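Long-range contacts in fructosyl amine: oxygen oxidoreductase (Aspergillus fumigatus, PDB 3DJD), which probably oxidises fructosyl amines with molecular oxygen as the electron acceptor, using a bound FAD cofactor: residues N52-S57 with R262-E267; G95-A100 with P255-I260; A235-H240 with A332-C337. All coordinates share one frame; numbering follows the deposited sequence.

Interaction 1. Residues N52-S57 with R262-E267. With FAD (flavin-adenine dinucleotide), chain C.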
loop_
_atom_site.group_PDB
_atom_site.type_symbol
_atom_site.label_atom_id
_atom_site.label_comp_id
_atom_site.label_asym_id
_atom_site.label_seq_id
_atom_site.Cartn_x
_atom_site.Cartn_y
_atom_site.Cartn_z
ATOM N N ASN A 52 -10.039 -1.169 -3.699
ATOM C CA ASN A 52 -9.287 -0.933 -4.924
ATOM C C ASN A 52 -7.936 -0.248 -4.697
ATOM O O ASN A 52 -7.719 0.461 -3.702
ATOM C CB ASN A 52 -10.123 -0.163 -5.950
ATOM C CG ASN A 52 -11.027 0.839 -5.292
ATOM O OD1 ASN A 52 -10.594 1.594 -4.427
ATOM N ND2 ASN A 52 -12.303 0.793 -5.622
ATOM N N LYS A 53 -7.023 -0.538 -5.605
ATOM C CA LYS A 53 -5.742 0.167 -5.713
ATOM C C LYS A 53 -5.451 0.461 -7.173
ATOM O O LYS A 53 -5.885 -0.274 -8.068
ATOM C CB LYS A 53 -4.597 -0.683 -5.146
ATOM C CG LYS A 53 -4.666 -0.980 -3.644
ATOM C CD LYS A 53 -4.464 0.231 -2.760
ATOM C CE LYS A 53 -4.235 -0.242 -1.342
ATOM N NZ LYS A 53 -4.239 0.834 -0.292
ATOM N N VAL A 54 -4.688 1.519 -7.417
ATOM C CA VAL A 54 -4.305 1.859 -8.788
ATOM C C VAL A 54 -3.215 0.900 -9.233
ATOM O O VAL A 54 -2.278 0.604 -8.476
ATOM C CB VAL A 54 -3.758 3.295 -8.889
ATOM C CG1 VAL A 54 -3.363 3.600 -10.323
ATOM C CG2 VAL A 54 -4.782 4.305 -8.339
ATOM N N ILE A 55 -3.365 0.408 -10.449
ATOM C CA ILE A 55 -2.381 -0.498 -11.035
ATOM C C ILE A 55 -1.973 0.068 -12.373
ATOM O O ILE A 55 -2.786 0.154 -13.284
ATOM C CB ILE A 55 -2.944 -1.928 -11.248
ATOM C CG1 ILE A 55 -3.547 -2.513 -9.959
ATOM C CG2 ILE A 55 -1.892 -2.832 -11.930
ATOM C CD1 ILE A 55 -2.545 -2.768 -8.843
ATOM N N SER A 56 -0.718 0.461 -12.495
ATOM C CA SER A 56 -0.262 0.966 -13.788
ATOM C C SER A 56 0.861 0.166 -14.425
ATOM O O SER A 56 1.582 -0.589 -13.736
ATOM C CB SER A 56 0.101 2.454 -13.699
ATOM O OG SER A 56 0.880 2.742 -12.547
ATOM N N SER A 57 0.914 0.310 -15.753
ATOM C CA SER A 57 2.035 -0.033 -16.636
ATOM C C SER A 57 1.767 -1.251 -17.513
ATOM O O SER A 57 1.246 -1.113 -18.623
ATOM C CB SER A 57 3.366 -0.127 -15.883
ATOM O OG SER A 57 3.734 1.154 -15.398
ATOM N N ARG A 262 -4.618 16.560 -5.929
ATOM C CA ARG A 262 -5.975 16.587 -5.445
ATOM C C ARG A 262 -6.389 15.245 -4.834
ATOM O O ARG A 262 -6.916 15.189 -3.733
ATOM C CB ARG A 262 -6.934 16.942 -6.594
ATOM C CG ARG A 262 -6.680 18.309 -7.253
ATOM C CD ARG A 262 -7.215 19.434 -6.360
ATOM N NE ARG A 262 -7.139 20.734 -7.030
ATOM C CZ ARG A 262 -6.084 21.543 -6.998
ATOM N NH1 ARG A 262 -4.985 21.202 -6.332
ATOM N NH2 ARG A 262 -6.127 22.707 -7.642
ATOM N N GLY A 263 -6.190 14.166 -5.580
ATOM C CA GLY A 263 -6.730 12.876 -5.134
ATOM C C GLY A 263 -7.159 11.992 -6.281
ATOM O O GLY A 263 -6.891 12.285 -7.445
ATOM N N PHE A 264 -7.808 10.884 -5.930
ATOM C CA PHE A 264 -8.221 9.916 -6.944
ATOM C C PHE A 264 -9.405 9.107 -6.487
ATOM O O PHE A 264 -9.698 9.062 -5.293
ATOM C CB PHE A 264 -7.056 9.004 -7.350
ATOM C CG PHE A 264 -6.419 8.248 -6.207
ATOM C CD1 PHE A 264 -6.792 6.938 -5.941
ATOM C CD2 PHE A 264 -5.399 8.822 -5.448
ATOM C CE1 PHE A 264 -6.171 6.212 -4.917
ATOM C CE2 PHE A 264 -4.788 8.123 -4.407
ATOM C CZ PHE A 264 -5.183 6.798 -4.146
ATOM N N PHE A 265 -10.106 8.509 -7.448
ATOM C CA PHE A 265 -11.245 7.642 -7.162
ATOM C C PHE A 265 -11.453 6.617 -8.276
ATOM O O PHE A 265 -10.775 6.649 -9.322
ATOM C CB PHE A 265 -12.523 8.477 -6.901
ATOM C CG PHE A 265 -12.877 9.417 -8.038
ATOM C CD1 PHE A 265 -13.546 8.952 -9.168
ATOM C CD2 PHE A 265 -12.524 10.774 -7.975
ATOM C CE1 PHE A 265 -13.861 9.816 -10.229
ATOM C CE2 PHE A 265 -12.846 11.639 -9.028
ATOM C CZ PHE A 265 -13.505 11.155 -10.154
ATOM N N PHE A 266 -12.365 5.682 -8.011
ATOM C CA PHE A 266 -12.529 4.504 -8.853
ATOM C C PHE A 266 -14.013 4.290 -9.087
ATOM O O PHE A 266 -14.863 4.803 -8.317
ATOM C CB PHE A 266 -11.996 3.256 -8.125
ATOM C CG PHE A 266 -10.557 3.355 -7.663
ATOM C CD1 PHE A 266 -9.540 2.701 -8.369
ATOM C CD2 PHE A 266 -10.228 4.053 -6.488
ATOM C CE1 PHE A 266 -8.192 2.778 -7.937
ATOM C CE2 PHE A 266 -8.916 4.120 -6.047
ATOM C CZ PHE A 266 -7.890 3.481 -6.764
ATOM N N GLU A 267 -14.317 3.478 -10.102
ATOM C CA GLU A 267 -15.707 3.000 -10.288
ATOM C C GLU A 267 -16.209 2.338 -8.992
ATOM O O GLU A 267 -15.379 1.837 -8.217
ATOM C CB GLU A 267 -15.785 2.039 -11.476
ATOM C CG GLU A 267 -15.074 0.699 -11.301
ATOM C CD GLU A 267 -15.261 -0.221 -12.510
ATOM O OE1 GLU A 267 -16.434 -0.537 -12.866
ATOM O OE2 GLU A 267 -14.250 -0.634 -13.097
HETATM P PA FAD C . 0.784 -4.126 4.910
HETATM O O1A FAD C . 0.014 -4.712 3.794
HETATM O O2A FAD C . 0.217 -2.984 5.648
HETATM O O5B FAD C . 0.946 -5.356 5.927
HETATM C C5B FAD C . 1.639 -5.248 7.146
HETATM C C4B FAD C . 1.103 -6.360 8.030
HETATM O O4B FAD C . 1.926 -6.294 9.226
HETATM C C3B FAD C . -0.335 -6.076 8.473
HETATM O O3B FAD C . -1.169 -7.133 8.042
HETATM C C2B FAD C . -0.225 -6.018 10.014
HETATM O O2B FAD C . -1.352 -6.654 10.686
HETATM C C1B FAD C . 1.118 -6.761 10.256
HETATM N N9A FAD C . 1.575 -6.534 11.652
HETATM C C8A FAD C . 1.506 -5.387 12.369
HETATM N N7A FAD C . 1.999 -5.617 13.603
HETATM C C5A FAD C . 2.340 -6.918 13.668
HETATM C C6A FAD C . 2.878 -7.734 14.668
HETATM N N6A FAD C . 3.092 -7.241 15.904
HETATM N N1A FAD C . 3.123 -9.035 14.381
HETATM C C2A FAD C . 2.880 -9.547 13.164
HETATM N N3A FAD C . 2.385 -8.793 12.186
HETATM C C4A FAD C . 2.097 -7.489 12.424
HETATM N N1 FAD C . -0.029 0.975 -3.729
HETATM C C2 FAD C . -0.247 0.747 -5.088
HETATM O O2 FAD C . 0.470 -0.042 -5.701
HETATM N N3 FAD C . -1.275 1.446 -5.743
HETATM C C4 FAD C . -2.069 2.385 -5.062
HETATM O O4 FAD C . -2.980 2.982 -5.649
HETATM C C4X FAD C . -1.850 2.595 -3.698
HETATM N N5 FAD C . -2.638 3.525 -3.004
HETATM C C5X FAD C . -2.561 3.565 -1.596
HETATM C C6 FAD C . -3.493 4.306 -0.884
HETATM C C7 FAD C . -3.439 4.312 0.507
HETATM C C7M FAD C . -4.467 5.135 1.295
HETATM C C8 FAD C . -2.431 3.599 1.157
HETATM C C8M FAD C . -2.304 3.555 2.683
HETATM C C9 FAD C . -1.517 2.835 0.458
HETATM C C9A FAD C . -1.567 2.822 -0.933
HETATM N N10 FAD C . -0.633 2.077 -1.670
HETATM C C10 FAD C . -0.832 1.891 -3.036
HETATM C "C1'" FAD C . 0.558 1.485 -1.044
HETATM C "C2'" FAD C . 0.325 0.013 -0.656
HETATM O "O2'" FAD C . -0.969 -0.124 -0.079
HETATM C "C3'" FAD C . 1.351 -0.414 0.401
HETATM O "O3'" FAD C . 2.644 0.069 0.030
HETATM C "C4'" FAD C . 1.422 -1.941 0.560
HETATM O "O4'" FAD C . 0.141 -2.476 0.706
HETATM C "C5'" FAD C . 2.191 -2.221 1.855
HETATM O "O5'" FAD C . 2.397 -3.614 1.993
HETATM P P FAD C . 3.190 -4.196 3.255
HETATM O O1P FAD C . 4.507 -3.539 3.429
HETATM O O2P FAD C . 3.060 -5.658 3.156
HETATM O O3P FAD C . 2.263 -3.672 4.524
HETATM O O HOH W 1 -14.251 -0.656 -7.716
HETATM O O HOH W 2 -14.690 2.395 -5.585
#
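N52 lays its side-chain amide on the phenyl ring of F266, the two planes only 14° apart, which makes this an amide-on-ring stack. OD1 rides 3.2 Å above the ring plane, offset toward the rim, while CB approaches the same ring in a CH-pi contact, 3.9 Å from its centroid. Two residues on, V54, in strand 53-56, crosses F266 at about a right angle and sets its CG2 methyl 3.6 Å from F266 CZ. That methyl also reaches F264, with V54 CG2 4.1 Å from F264 CD1, since CG2 lies opposite the carbonyl carbon and beside the backbone N (CG1 chi1 179°). The two phenylalanines meet as well, F266 CE2 lying at the edge of the F264 ring and in its plane. Direct polar bonding is absent between the segments; instead two waters each accept from N52 ND2 and donate to the carbonyl oxygen of E267, a doubled bridge.

V54 also meets the flavin, through its backbone and with CG2 close to FAD O4. V54 N donates to FAD O4 (2.9 Å), and FAD N3 donates to V54 O (3.0 Å, 163°), so one residue's backbone reads the pyrimidine edge of the ring. K53 runs over the isoalloxazine, its CD 3.6 Å from FAD C4X; NZ is held by D50 and the A47 carbonyl, and its bond to FAD O2' is weak.

Farther out, K276 of strand 274-289 donates to N52 OD1, fixing the amide above its ring, and strand 155-158 pairs with K53 and I55. F264 packs on C278 and E280 of strand 274-289. The arrangement is the flavin site of an FAD-dependent oxidoreductase of the MSOX/MTOX family, where strand 53-56 supplies the grip on the pyrimidine edge and F264 and F266 pack against V54 CG2.

Interaction 2. Residues G95-A100 with P255-I260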
loop_
_atom_site.group_PDB
_atom_site.type_symbol
_atom_site.label_atom_id
_atom_site.label_comp_id
_atom_site.label_asym_id
_atom_site.label_seq_id
_atom_site.Cartn_x
_atom_site.Cartn_y
_atom_site.Cartn_z
ATOM N N GLY A 95 -8.261 1.781 -17.867
ATOM C CA GLY A 95 -7.517 2.995 -18.195
ATOM C C GLY A 95 -7.380 3.892 -16.959
ATOM O O GLY A 95 -8.026 3.687 -15.929
ATOM N N LEU A 96 -6.519 4.881 -17.082
ATOM C CA LEU A 96 -6.137 5.745 -15.975
ATOM C C LEU A 96 -5.812 7.157 -16.476
ATOM O O LEU A 96 -5.002 7.315 -17.392
ATOM C CB LEU A 96 -4.894 5.155 -15.322
ATOM C CG LEU A 96 -4.099 5.960 -14.286
ATOM C CD1 LEU A 96 -4.904 6.209 -13.010
ATOM C CD2 LEU A 96 -2.806 5.215 -13.993
ATOM N N LEU A 97 -6.443 8.152 -15.854
ATOM C CA LEU A 97 -6.045 9.550 -16.021
ATOM C C LEU A 97 -4.980 9.890 -14.984
ATOM O O LEU A 97 -5.187 9.656 -13.802
ATOM C CB LEU A 97 -7.246 10.467 -15.845
ATOM C CG LEU A 97 -6.875 11.968 -15.817
ATOM C CD1 LEU A 97 -6.573 12.469 -17.250
ATOM C CD2 LEU A 97 -7.966 12.774 -15.199
HETATM N N MSE A 98 -3.854 10.443 -15.433
HETATM C CA MSE A 98 -2.822 10.955 -14.523
HETATM C C MSE A 98 -2.711 12.447 -14.782
HETATM O O MSE A 98 -2.345 12.872 -15.877
HETATM C CB MSE A 98 -1.475 10.291 -14.761
HETATM C CG MSE A 98 -1.470 8.773 -14.584
HETATM SE SE MSE A 98 -0.079 7.944 -15.711
HETATM C CE MSE A 98 -1.097 7.883 -17.405
ATOM N N SER A 99 -3.077 13.241 -13.783
ATOM C CA SER A 99 -3.188 14.676 -14.003
ATOM C C SER A 99 -2.633 15.524 -12.863
ATOM O O SER A 99 -2.262 15.017 -11.807
ATOM C CB SER A 99 -4.647 15.065 -14.282
ATOM O OG SER A 99 -5.486 14.772 -13.179
ATOM N N ALA A 100 -2.601 16.831 -13.109
ATOM C CA ALA A 100 -2.089 17.802 -12.132
ATOM C C ALA A 100 -2.689 19.170 -12.412
ATOM O O ALA A 100 -3.402 19.352 -13.405
ATOM C CB ALA A 100 -0.579 17.882 -12.197
ATOM N N PRO A 255 -12.837 4.975 -16.051
ATOM C CA PRO A 255 -11.392 4.873 -15.794
ATOM C C PRO A 255 -11.063 5.401 -14.409
ATOM O O PRO A 255 -11.829 6.194 -13.844
ATOM C CB PRO A 255 -10.777 5.799 -16.833
ATOM C CG PRO A 255 -11.862 6.671 -17.274
ATOM C CD PRO A 255 -13.143 5.955 -17.108
ATOM N N VAL A 256 -9.932 4.984 -13.863
ATOM C CA VAL A 256 -9.467 5.569 -12.602
ATOM C C VAL A 256 -9.134 7.045 -12.886
ATOM O O VAL A 256 -8.451 7.353 -13.880
ATOM C CB VAL A 256 -8.226 4.848 -12.082
ATOM C CG1 VAL A 256 -7.698 5.506 -10.810
ATOM C CG2 VAL A 256 -8.521 3.333 -11.836
ATOM N N ILE A 257 -9.649 7.946 -12.044
ATOM C CA ILE A 257 -9.357 9.392 -12.169
ATOM C C ILE A 257 -8.343 9.799 -11.091
ATOM O O ILE A 257 -8.627 9.685 -9.901
ATOM C CB ILE A 257 -10.652 10.238 -12.046
ATOM C CG1 ILE A 257 -11.661 9.848 -13.150
ATOM C CG2 ILE A 257 -10.341 11.780 -12.095
ATOM C CD1 ILE A 257 -11.098 9.966 -14.551
ATOM N N PHE A 258 -7.170 10.277 -11.512
ATOM C CA PHE A 258 -6.122 10.622 -10.546
ATOM C C PHE A 258 -5.485 11.976 -10.844
ATOM O O PHE A 258 -5.082 12.238 -11.966
ATOM C CB PHE A 258 -5.060 9.504 -10.485
ATOM C CG PHE A 258 -3.792 9.884 -9.727
ATOM C CD1 PHE A 258 -3.753 9.859 -8.345
ATOM C CD2 PHE A 258 -2.646 10.258 -10.413
ATOM C CE1 PHE A 258 -2.580 10.192 -7.649
ATOM C CE2 PHE A 258 -1.472 10.604 -9.723
ATOM C CZ PHE A 258 -1.448 10.573 -8.353
ATOM N N ASN A 259 -5.463 12.841 -9.827
ATOM C CA ASN A 259 -4.771 14.119 -9.906
ATOM C C ASN A 259 -3.784 14.172 -8.741
ATOM O O ASN A 259 -4.200 14.112 -7.567
ATOM C CB ASN A 259 -5.767 15.271 -9.834
ATOM C CG ASN A 259 -5.088 16.628 -9.934
ATOM O OD1 ASN A 259 -4.136 16.905 -9.205
ATOM N ND2 ASN A 259 -5.564 17.468 -10.847
ATOM N N ILE A 260 -2.493 14.266 -9.083
ATOM C CA ILE A 260 -1.378 14.223 -8.125
ATOM C C ILE A 260 -1.465 15.296 -7.016
ATOM O O ILE A 260 -0.842 15.147 -5.965
ATOM C CB ILE A 260 0.000 14.295 -8.878
ATOM C CG1 ILE A 260 1.163 13.765 -8.014
ATOM C CG2 ILE A 260 0.269 15.685 -9.427
ATOM C CD1 ILE A 260 2.517 13.855 -8.694
#
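G95 and V256 open a parallel strand pairing within a mixed sheet, V256 N donating to G95 O; the strand directions differ by 16°, and the axes come within 4.7 Å. L96 to S99 lie in register with V256 to N259. The ladder is uneven: L97 N to V256 O is short and straight (2.9 Å, 169°), whereas F258 N to L97 O is weak. I260 N closes the far end on S99 O at 2.8 Å.

Packing is tight at both ends. L96 CD1 sits 3.6 Å from V256 CG1, a contact extended by V54 of strand 53-56, and A100 CB lies equally near I260 CG2. On the face of L97 and I257 the side chains meet at 4.0 Å, CD2 against CG2, with F150 of strand 147-151 against L97. The looser part is selenomethionine M98 on the other face, partly exposed and no nearer than 4.5 Å to the opposite strand by its side chain. F258, though also partly exposed, packs closely, its CB 3.3 Å from L97 O.

S99 has the polar detail: S99 N and S99 OG both donate to F258 O from opposite faces of its carbonyl plane, a chi1 of 62° setting OG between the backbone N and the carbonyl carbon, 2.8 Å from F258 O.

Interaction 3. Residues A235-H240 with A332-C337. With FAD (flavin-adenine dinucleotide), chain C.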
loop_
_atom_site.group_PDB
_atom_site.type_symbol
_atom_site.label_atom_id
_atom_site.label_comp_id
_atom_site.label_asym_id
_atom_site.label_seq_id
_atom_site.Cartn_x
_atom_site.Cartn_y
_atom_site.Cartn_z
ATOM N N ALA A 235 0.942 7.849 7.141
ATOM C CA ALA A 235 -0.437 7.454 6.898
ATOM C C ALA A 235 -1.120 8.351 5.880
ATOM O O ALA A 235 -0.876 9.593 5.825
ATOM C CB ALA A 235 -1.255 7.459 8.214
ATOM N N TRP A 236 -1.972 7.709 5.093
ATOM C CA TRP A 236 -2.892 8.377 4.174
ATOM C C TRP A 236 -4.355 8.058 4.536
ATOM O O TRP A 236 -4.635 7.340 5.503
ATOM C CB TRP A 236 -2.524 8.114 2.700
ATOM C CG TRP A 236 -1.233 8.820 2.357
ATOM C CD1 TRP A 236 -1.087 10.107 1.840
ATOM C CD2 TRP A 236 0.084 8.332 2.579
ATOM N NE1 TRP A 236 0.251 10.413 1.721
ATOM C CE2 TRP A 236 0.991 9.347 2.166
ATOM C CE3 TRP A 236 0.597 7.128 3.093
ATOM C CZ2 TRP A 236 2.383 9.193 2.249
ATOM C CZ3 TRP A 236 1.992 6.963 3.170
ATOM C CH2 TRP A 236 2.872 7.998 2.739
ATOM N N THR A 237 -5.275 8.588 3.750
ATOM C CA THR A 237 -6.655 8.693 4.151
ATOM C C THR A 237 -7.553 8.254 2.992
ATOM O O THR A 237 -7.250 8.505 1.817
ATOM C CB THR A 237 -6.980 10.175 4.547
ATOM O OG1 THR A 237 -6.350 11.061 3.620
ATOM C CG2 THR A 237 -6.404 10.490 5.934
ATOM N N LEU A 238 -8.642 7.585 3.321
ATOM C CA LEU A 238 -9.569 7.135 2.292
ATOM C C LEU A 238 -10.991 7.160 2.834
ATOM O O LEU A 238 -11.201 6.994 4.043
ATOM C CB LEU A 238 -9.200 5.720 1.826
ATOM C CG LEU A 238 -9.457 4.537 2.770
ATOM C CD1 LEU A 238 -10.829 3.897 2.581
ATOM C CD2 LEU A 238 -8.343 3.455 2.551
ATOM N N VAL A 239 -11.953 7.345 1.939
ATOM C CA VAL A 239 -13.369 7.228 2.277
ATOM C C VAL A 239 -14.122 6.439 1.213
ATOM O O VAL A 239 -13.635 6.273 0.105
ATOM C CB VAL A 239 -14.041 8.617 2.377
ATOM C CG1 VAL A 239 -13.329 9.471 3.417
ATOM C CG2 VAL A 239 -14.081 9.299 1.002
ATOM N N HIS A 240 -15.335 6.013 1.540
ATOM C CA HIS A 240 -16.268 5.461 0.552
ATOM C C HIS A 240 -17.520 6.346 0.549
ATOM O O HIS A 240 -17.918 6.871 1.602
ATOM C CB HIS A 240 -16.727 4.046 0.915
ATOM C CG HIS A 240 -15.637 3.010 0.903
ATOM N ND1 HIS A 240 -15.910 1.657 0.863
ATOM C CD2 HIS A 240 -14.287 3.121 0.917
ATOM C CE1 HIS A 240 -14.771 0.979 0.861
ATOM N NE2 HIS A 240 -13.772 1.842 0.881
ATOM N N ALA A 332 -14.708 5.320 6.388
ATOM C CA ALA A 332 -13.493 6.135 6.345
ATOM C C ALA A 332 -12.408 5.490 7.186
ATOM O O ALA A 332 -12.695 4.956 8.258
ATOM C CB ALA A 332 -13.781 7.545 6.890
ATOM N N ARG A 333 -11.158 5.553 6.720
ATOM C CA ARG A 333 -10.043 5.102 7.542
ATOM C C ARG A 333 -8.729 5.740 7.182
ATOM O O ARG A 333 -8.577 6.274 6.085
ATOM C CB ARG A 333 -9.906 3.569 7.526
ATOM C CG ARG A 333 -9.163 2.991 6.312
ATOM C CD ARG A 333 -8.935 1.525 6.634
ATOM N NE ARG A 333 -8.296 0.714 5.611
ATOM C CZ ARG A 333 -7.027 0.309 5.678
ATOM N NH1 ARG A 333 -6.236 0.731 6.668
ATOM N NH2 ARG A 333 -6.543 -0.507 4.747
ATOM N N ILE A 334 -7.794 5.690 8.136
ATOM C CA ILE A 334 -6.388 5.928 7.836
ATOM C C ILE A 334 -5.727 4.616 7.427
ATOM O O ILE A 334 -6.155 3.530 7.828
ATOM C CB ILE A 334 -5.641 6.633 8.987
ATOM C CG1 ILE A 334 -5.560 5.739 10.255
ATOM C CG2 ILE A 334 -6.330 8.012 9.286
ATOM C CD1 ILE A 334 -4.684 6.315 11.360
ATOM N N CYS A 335 -4.676 4.742 6.637
ATOM C CA CYS A 335 -4.057 3.599 5.966
ATOM C C CYS A 335 -2.566 3.879 5.986
ATOM O O CYS A 335 -2.139 4.961 5.547
ATOM C CB CYS A 335 -4.622 3.537 4.549
ATOM S SG CYS A 335 -3.746 2.442 3.386
ATOM N N TRP A 336 -1.770 2.957 6.549
ATOM C CA TRP A 336 -0.357 3.225 6.819
ATOM C C TRP A 336 0.594 2.485 5.911
ATOM O O TRP A 336 0.359 1.327 5.567
ATOM C CB TRP A 336 0.005 2.826 8.249
ATOM C CG TRP A 336 -0.557 3.680 9.315
ATOM C CD1 TRP A 336 -1.770 3.572 9.892
ATOM C CD2 TRP A 336 0.126 4.740 9.993
ATOM N NE1 TRP A 336 -1.912 4.529 10.870
ATOM C CE2 TRP A 336 -0.756 5.253 10.959
ATOM C CE3 TRP A 336 1.385 5.323 9.843
ATOM C CZ2 TRP A 336 -0.421 6.332 11.789
ATOM C CZ3 TRP A 336 1.736 6.387 10.676
ATOM C CH2 TRP A 336 0.826 6.885 11.633
ATOM N N CYS A 337 1.698 3.145 5.570
ATOM C CA CYS A 337 2.820 2.461 4.929
ATOM C C CYS A 337 4.083 3.044 5.562
ATOM O O CYS A 337 3.997 3.652 6.654
ATOM C CB CYS A 337 2.761 2.586 3.400
ATOM S SG CYS A 337 3.823 1.404 2.519
HETATM P PA FAD C . 0.784 -4.126 4.910
HETATM O O1A FAD C . 0.014 -4.712 3.794
HETATM O O2A FAD C . 0.217 -2.984 5.648
HETATM O O5B FAD C . 0.946 -5.356 5.927
HETATM C C5B FAD C . 1.639 -5.248 7.146
HETATM C C4B FAD C . 1.103 -6.360 8.030
HETATM O O4B FAD C . 1.926 -6.294 9.226
HETATM C C3B FAD C . -0.335 -6.076 8.473
HETATM O O3B FAD C . -1.169 -7.133 8.042
HETATM C C2B FAD C . -0.225 -6.018 10.014
HETATM O O2B FAD C . -1.352 -6.654 10.686
HETATM C C1B FAD C . 1.118 -6.761 10.256
HETATM N N9A FAD C . 1.575 -6.534 11.652
HETATM C C8A FAD C . 1.506 -5.387 12.369
HETATM N N7A FAD C . 1.999 -5.617 13.603
HETATM C C5A FAD C . 2.340 -6.918 13.668
HETATM C C6A FAD C . 2.878 -7.734 14.668
HETATM N N6A FAD C . 3.092 -7.241 15.904
HETATM N N1A FAD C . 3.123 -9.035 14.381
HETATM C C2A FAD C . 2.880 -9.547 13.164
HETATM N N3A FAD C . 2.385 -8.793 12.186
HETATM C C4A FAD C . 2.097 -7.489 12.424
HETATM N N1 FAD C . -0.029 0.975 -3.729
HETATM C C2 FAD C . -0.247 0.747 -5.088
HETATM O O2 FAD C . 0.470 -0.042 -5.701
HETATM N N3 FAD C . -1.275 1.446 -5.743
HETATM C C4 FAD C . -2.069 2.385 -5.062
HETATM O O4 FAD C . -2.980 2.982 -5.649
HETATM C C4X FAD C . -1.850 2.595 -3.698
HETATM N N5 FAD C . -2.638 3.525 -3.004
HETATM C C5X FAD C . -2.561 3.565 -1.596
HETATM C C6 FAD C . -3.493 4.306 -0.884
HETATM C C7 FAD C . -3.439 4.312 0.507
HETATM C C7M FAD C . -4.467 5.135 1.295
HETATM C C8 FAD C . -2.431 3.599 1.157
HETATM C C8M FAD C . -2.304 3.555 2.683
HETATM C C9 FAD C . -1.517 2.835 0.458
HETATM C C9A FAD C . -1.567 2.822 -0.933
HETATM N N10 FAD C . -0.633 2.077 -1.670
HETATM C C10 FAD C . -0.832 1.891 -3.036
HETATM C "C1'" FAD C . 0.558 1.485 -1.044
HETATM C "C2'" FAD C . 0.325 0.013 -0.656
HETATM O "O2'" FAD C . -0.969 -0.124 -0.079
HETATM C "C3'" FAD C . 1.351 -0.414 0.401
HETATM O "O3'" FAD C . 2.644 0.069 0.030
HETATM C "C4'" FAD C . 1.422 -1.941 0.560
HETATM O "O4'" FAD C . 0.141 -2.476 0.706
HETATM C "C5'" FAD C . 2.191 -2.221 1.855
HETATM O "O5'" FAD C . 2.397 -3.614 1.993
HETATM P P FAD C . 3.190 -4.196 3.255
HETATM O O1P FAD C . 4.507 -3.539 3.429
HETATM O O2P FAD C . 3.060 -5.658 3.156
HETATM O O3P FAD C . 2.263 -3.672 4.524
#
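A235–H240 and A332–C337 run antiparallel, their axes 147° apart in direction and 4.4 Å at closest, with W236–C335 and L238–R333 as hydrogen-bonded pairs and A235–W336, T237–I334 and V239–A332 as non-hydrogen-bonded ones. W236 N to C335 O, at 2.8 Å, is the straighter of the two bonds in its pair.

C335 carries the distinctive chemistry: its SG is covalently bonded to FAD C8M (2.0 Å), tethering the flavin to the strand as a cysteinyl thioether at the 8-methyl group. A chi1 of 167° sets SG opposite the backbone N, onto the flavin's dimethylbenzene end, where W236 CB also packs 3.8 Å from FAD C7M. Next to it, L238 crosses R333, CG meeting CG at 3.9 Å, and C335 CB lies over one face of the R333 guanidinium, offset toward its rim; NH2 of R333 is held by the carbonyls of N49 and S46. On the face of A235, its CB stands over the six-membered ring of W336, 3.5 Å from the centroid and 13° off the normal. C337, itself part of the FAD site, brings SG to 3.1 Å from FAD O3'.

Strand 274-289 pairs with the other edge of strand 232-242, through Y284 and I277, and its H281 stacks on W236. Helix 307-320 covers T237 and V239 with A309 and V313.

In the fold
All three contacts are largely buried, but interaction 2 lies farthest from the chain centre and includes two partly exposed residues. Interactions 1 and 2 abut: strands 256-259 and 263-265 are antiparallel neighbours, F265 N probably bonding to I257 O, and R262 and G263 both face N259 in a classic beta bulge. Interaction 3 stands about 19 Å from interaction 2, centre to centre, yet reaches the same branched sheet. Their chemistry follows their place: interaction 2 is backbone pairing, interaction 1 joins separate sheets by stacking, methyl contacts and waters, and interaction 3 adds a covalent tether. Interactions 1 and 3 meet at FAD, gripping its pyrimidine edge and 8-methyl end, with K53 NZ 4.0 Å from C335 SG.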